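Local atomic coordinates of LAIR1 ecotodomain from MGD21 antibody (PDB entry 7JZK), a protein that probably serves as the antigen-recognition module of a malaria antibody, an immunoglobulin-like LAIR1 ectodomain inserted into it that binds the V2 domain of a Plasmodium RIFIN. Residues T14-P17 against H21-F24; F24-P29 against F35-E40. One frame throughout, in Å; residues are numbered along the deposited sequence.

Interaction 1: residues T14-P17 against H21-F24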
loop_
_atom_site.group_PDB
_atom_site.type_symbol
_atom_site.label_atom_id
_atom_site.label_comp_id
_atom_site.label_asym_id
_atom_site.label_seq_id
_atom_site.Cartn_x
_atom_site.Cartn_y
_atom_site.Cartn_z
ATOM N N THR A 14 23.920 -2.792 9.459
ATOM C CA THR A 14 23.360 -3.497 8.315
ATOM C C THR A 14 23.264 -5.003 8.521
ATOM O O THR A 14 22.548 -5.670 7.763
ATOM C CB THR A 14 24.182 -3.236 7.063
ATOM O OG1 THR A 14 25.553 -3.566 7.327
ATOM C CG2 THR A 14 24.047 -1.786 6.671
ATOM N N VAL A 15 23.998 -5.555 9.485
ATOM C CA VAL A 15 23.966 -6.981 9.786
ATOM C C VAL A 15 23.256 -7.171 11.111
ATOM O O VAL A 15 23.700 -6.661 12.149
ATOM C CB VAL A 15 25.363 -7.609 9.796
ATOM C CG1 VAL A 15 25.243 -9.131 9.837
ATOM C CG2 VAL A 15 26.097 -7.177 8.523
ATOM N N ILE A 16 22.125 -7.866 11.064
ATOM C CA ILE A 16 21.267 -8.069 12.222
ATOM C C ILE A 16 21.133 -9.560 12.437
ATOM O O ILE A 16 20.832 -10.294 11.489
ATOM C CB ILE A 16 19.886 -7.413 12.035
ATOM C CG1 ILE A 16 20.056 -5.905 11.758
ATOM C CG2 ILE A 16 18.983 -7.694 13.239
ATOM C CD1 ILE A 16 20.790 -5.124 12.853
ATOM N N PRO A 17 21.381 -10.074 13.643
ATOM C CA PRO A 17 21.093 -11.486 13.906
ATOM C C PRO A 17 19.602 -11.748 13.835
ATOM O O PRO A 17 18.782 -10.910 14.233
ATOM C CB PRO A 17 21.628 -11.709 15.320
ATOM C CG PRO A 17 21.598 -10.333 15.946
ATOM C CD PRO A 17 21.899 -9.380 14.832
ATOM N N HIS A 21 16.477 -6.626 16.622
ATOM C CA HIS A 21 15.842 -5.400 16.154
ATOM C C HIS A 21 16.746 -4.668 15.171
ATOM O O HIS A 21 17.948 -4.925 15.095
ATOM C CB HIS A 21 15.490 -4.503 17.350
ATOM C CG HIS A 21 16.687 -3.997 18.096
ATOM N ND1 HIS A 21 17.290 -4.720 19.106
ATOM C CD2 HIS A 21 17.381 -2.835 18.000
ATOM C CE1 HIS A 21 18.312 -4.032 19.588
ATOM N NE2 HIS A 21 18.388 -2.886 18.934
ATOM N N VAL A 22 16.140 -3.775 14.382
ATOM C CA VAL A 22 16.869 -2.860 13.507
ATOM C C VAL A 22 16.008 -1.624 13.302
ATOM O O VAL A 22 14.783 -1.695 13.367
ATOM C CB VAL A 22 17.237 -3.519 12.155
ATOM C CG1 VAL A 22 16.009 -3.699 11.285
ATOM C CG2 VAL A 22 18.264 -2.679 11.404
ATOM N N THR A 23 16.650 -0.468 13.117
ATOM C CA THR A 23 15.921 0.766 12.841
ATOM C C THR A 23 16.528 1.495 11.646
ATOM O O THR A 23 17.725 1.808 11.641
ATOM C CB THR A 23 15.910 1.698 14.056
ATOM O OG1 THR A 23 15.607 0.942 15.235
ATOM C CG2 THR A 23 14.850 2.779 13.866
ATOM N N PHE A 24 15.691 1.795 10.655
ATOM C CA PHE A 24 16.090 2.603 9.514
ATOM C C PHE A 24 15.775 4.050 9.835
ATOM O O PHE A 24 14.633 4.379 10.168
ATOM C CB PHE A 24 15.341 2.169 8.249
ATOM C CG PHE A 24 15.634 0.766 7.835
ATOM C CD1 PHE A 24 14.791 -0.261 8.196
ATOM C CD2 PHE A 24 16.781 0.470 7.131
ATOM C CE1 PHE A 24 15.069 -1.559 7.845
ATOM C CE2 PHE A 24 17.063 -0.821 6.762
ATOM C CZ PHE A 24 16.207 -1.843 7.129
#
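Ile16 and Val22 meet through their aliphatic branches, and about three quarters of the 128 Å² buried between residues 14-17 and 21-24 comes from this pair, most of the rest from His21. The tight part is small and well defined. Ile16 CG1 lies 3.7 Å from Val22 CG2, and Ile16 CD1 stands 3.8 Å from the same methyl, so one valine branch is met by two successive carbons of the isoleucine. With chi1 at 72°, Val22 CG2 lies anti to the backbone N, and it is this branch, not CG1, that meets Ile16; the side chains cross obliquely. Ile16 also touches backbone: its CG2 is 3.5 Å from His21 O, and its CD1 is 3.6 Å from that oxygen, two van der Waals approaches to a carbonyl.

The loose side begins at His21, which is partly exposed and whose side chain starts off away from 14-17; His21 CB, its nearest side-chain atom, is 6.3 Å from Ile16 CG2. The strands belong to different sheets: Ile16 pairs by backbone hydrogen bonds with Val96 and Lys98, whereas Val22 pairs with Ile65. Val68 touches both Ile16 and Val22, and Leu95 packs on Ile16, extending the apolar cluster at this end of the immunoglobulin sandwich. With only aliphatic groups and one carbonyl in play, the contact probably holds by shape and exclusion of water rather than by directional bonds.

Interaction 2: residues F24-P29 against F35-E40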
loop_
_atom_site.group_PDB
_atom_site.type_symbol
_atom_site.label_atom_id
_atom_site.label_comp_id
_atom_site.label_asym_id
_atom_site.label_seq_id
_atom_site.Cartn_x
_atom_site.Cartn_y
_atom_site.Cartn_z
ATOM N N PHE A 24 15.691 1.795 10.655
ATOM C CA PHE A 24 16.090 2.603 9.514
ATOM C C PHE A 24 15.775 4.050 9.835
ATOM O O PHE A 24 14.633 4.379 10.168
ATOM C CB PHE A 24 15.341 2.169 8.249
ATOM C CG PHE A 24 15.634 0.766 7.835
ATOM C CD1 PHE A 24 14.791 -0.261 8.196
ATOM C CD2 PHE A 24 16.781 0.470 7.131
ATOM C CE1 PHE A 24 15.069 -1.559 7.845
ATOM C CE2 PHE A 24 17.063 -0.821 6.762
ATOM C CZ PHE A 24 16.207 -1.843 7.129
ATOM N N VAL A 25 16.783 4.905 9.706
ATOM C CA VAL A 25 16.693 6.337 9.978
ATOM C C VAL A 25 16.815 7.069 8.652
ATOM O O VAL A 25 17.824 6.936 7.942
ATOM C CB VAL A 25 17.776 6.806 10.964
ATOM C CG1 VAL A 25 17.551 8.266 11.347
ATOM C CG2 VAL A 25 17.808 5.907 12.203
ATOM N N CYS A 26 15.761 7.794 8.305
ATOM C CA CYS A 26 15.688 8.587 7.092
ATOM C C CYS A 26 15.878 10.052 7.453
ATOM O O CYS A 26 15.180 10.571 8.333
ATOM C CB CYS A 26 14.340 8.383 6.409
ATOM S SG CYS A 26 14.095 6.743 5.775
ATOM N N ARG A 27 16.830 10.707 6.801
ATOM C CA ARG A 27 17.135 12.101 7.091
ATOM C C ARG A 27 16.981 12.951 5.848
ATOM O O ARG A 27 17.419 12.565 4.758
ATOM C CB ARG A 27 18.524 12.263 7.680
ATOM C CG ARG A 27 18.544 11.911 9.151
ATOM C CD ARG A 27 19.851 12.286 9.791
ATOM N NE ARG A 27 20.356 11.253 10.698
ATOM C CZ ARG A 27 20.848 10.072 10.331
ATOM N NH1 ARG A 27 21.282 9.224 11.259
ATOM N NH2 ARG A 27 20.895 9.719 9.049
ATOM N N GLY A 28 16.333 14.098 6.043
ATOM C CA GLY A 28 16.157 15.094 5.018
ATOM C C GLY A 28 16.216 16.508 5.586
ATOM O O GLY A 28 16.745 16.761 6.686
ATOM N N PRO A 29 15.706 17.463 4.812
ATOM C CA PRO A 29 15.707 18.866 5.235
ATOM C C PRO A 29 14.588 19.117 6.241
ATOM O O PRO A 29 13.794 18.229 6.553
ATOM C CB PRO A 29 15.459 19.619 3.923
ATOM C CG PRO A 29 14.580 18.658 3.136
ATOM C CD PRO A 29 15.093 17.282 3.487
ATOM N N PHE A 35 7.836 11.045 5.264
ATOM C CA PHE A 35 8.914 10.153 4.869
ATOM C C PHE A 35 8.310 8.827 4.423
ATOM O O PHE A 35 7.439 8.286 5.111
ATOM C CB PHE A 35 9.855 9.894 6.037
ATOM C CG PHE A 35 11.135 10.616 5.932
ATOM C CD1 PHE A 35 11.436 11.637 6.812
ATOM C CD2 PHE A 35 12.018 10.315 4.921
ATOM C CE1 PHE A 35 12.632 12.329 6.703
ATOM C CE2 PHE A 35 13.197 10.987 4.801
ATOM C CZ PHE A 35 13.515 11.998 5.695
ATOM N N ARG A 36 8.788 8.286 3.301
ATOM C CA ARG A 36 8.373 6.977 2.809
ATOM C C ARG A 36 9.598 6.083 2.691
ATOM O O ARG A 36 10.566 6.430 1.992
ATOM C CB ARG A 36 7.682 7.093 1.451
ATOM C CG ARG A 36 7.588 5.822 0.629
ATOM C CD ARG A 36 6.653 6.031 -0.566
ATOM N NE ARG A 36 5.329 6.507 -0.164
ATOM C CZ ARG A 36 4.340 6.781 -1.018
ATOM N NH1 ARG A 36 4.520 6.630 -2.330
ATOM N NH2 ARG A 36 3.165 7.205 -0.565
ATOM N N LEU A 37 9.530 4.920 3.340
ATOM C CA LEU A 37 10.579 3.914 3.321
ATOM C C LEU A 37 10.182 2.841 2.327
ATOM O O LEU A 37 9.123 2.220 2.483
ATOM C CB LEU A 37 10.791 3.323 4.706
ATOM C CG LEU A 37 11.708 2.115 4.772
ATOM C CD1 LEU A 37 13.170 2.554 4.649
ATOM C CD2 LEU A 37 11.466 1.471 6.125
ATOM N N GLU A 38 10.983 2.726 1.284
ATOM C CA GLU A 38 10.656 1.811 0.184
ATOM C C GLU A 38 11.545 0.585 0.229
ATOM O O GLU A 38 12.650 0.673 0.734
ATOM C CB GLU A 38 10.855 2.520 -1.148
ATOM C CG GLU A 38 9.778 3.497 -1.551
ATOM C CD GLU A 38 10.060 4.063 -2.928
ATOM O OE1 GLU A 38 9.354 4.976 -3.353
ATOM O OE2 GLU A 38 10.991 3.579 -3.569
ATOM N N ARG A 39 11.033 -0.522 -0.276
ATOM C CA ARG A 39 11.844 -1.743 -0.402
ATOM C C ARG A 39 12.480 -1.749 -1.786
ATOM O O ARG A 39 12.502 -0.716 -2.428
ATOM C CB ARG A 39 10.974 -2.972 -0.161
ATOM C CG ARG A 39 10.389 -3.064 1.238
ATOM C CD ARG A 39 10.684 -4.426 1.825
ATOM N NE ARG A 39 12.113 -4.693 1.818
ATOM C CZ ARG A 39 12.676 -5.798 2.279
ATOM N NH1 ARG A 39 11.937 -6.759 2.799
ATOM N NH2 ARG A 39 13.984 -5.938 2.217
ATOM N N GLU A 40 12.931 -2.901 -2.233
ATOM C CA GLU A 40 13.551 -3.030 -3.572
ATOM C C GLU A 40 12.532 -2.612 -4.631
ATOM O O GLU A 40 12.942 -2.217 -5.712
ATOM C CB GLU A 40 14.022 -4.466 -3.763
ATOM C CG GLU A 40 14.034 -5.276 -2.483
ATOM C CD GLU A 40 12.690 -5.873 -2.109
ATOM O OE1 GLU A 40 11.825 -5.963 -2.990
ATOM O OE2 GLU A 40 12.509 -6.220 -0.936
#
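A cysteine methylene seated on a phenylalanine ring sets this contact apart: Cys26 CB lies 3.6 Å from the centroid of the Phe35 ring, 27° off its normal, a CH-pi contact over one face. The carbon is displaced toward the rim, where Cys26 CB is 3.3 Å from Phe35 CE2. Cys26 SG stands obliquely to the same ring, 4.9 Å from its centroid and 39° off the normal, a looser sulfur-aromatic contact. Beyond the face, the edge of the ring abuts the main chain, with Gly28 N in the ring plane 3.5 Å from Phe35 CZ. Leu37 continues the packing: its CD1 is 4.2 Å from Phe24 CB and 4.4 Å from Cys26 SG.

The two strand segments run at 133° with axes 8.6 Å apart, consistent with strands from the two facing sheets of an immunoglobulin sandwich. Cys26 SG is bonded to Cys78 SG in the disulfide that joins those sheets. On the other side of strand 34-38, Arg36 and Glu38 pack on Ala99 of the RIFIN chain; Leu37 also reaches Ala78 of that chain. Side chain to side chain the contact is apolar, Phe35 and Leu37 packing beside a covalent cross-link and probably helping shield it.

Strand 22-28 serves both contacts, which lie about 15 Å apart between centres and share Phe24, a residue that touches across only in interaction 2. Each joins this strand to a member of the opposing sheet: the edge strand 15-16 in interaction 1, the inner strand 34-38 in interaction 2. Place in the fold separates them. Interaction 2 sits about 2 Å from the chain centre and buries 270 Å², whereas interaction 1 lies about 13 Å out and buries less than half as much. Their chemistry follows: aliphatic branches beside a partly exposed histidine at the periphery, aromatic and sulfur packing next to the intersheet disulfide in the middle.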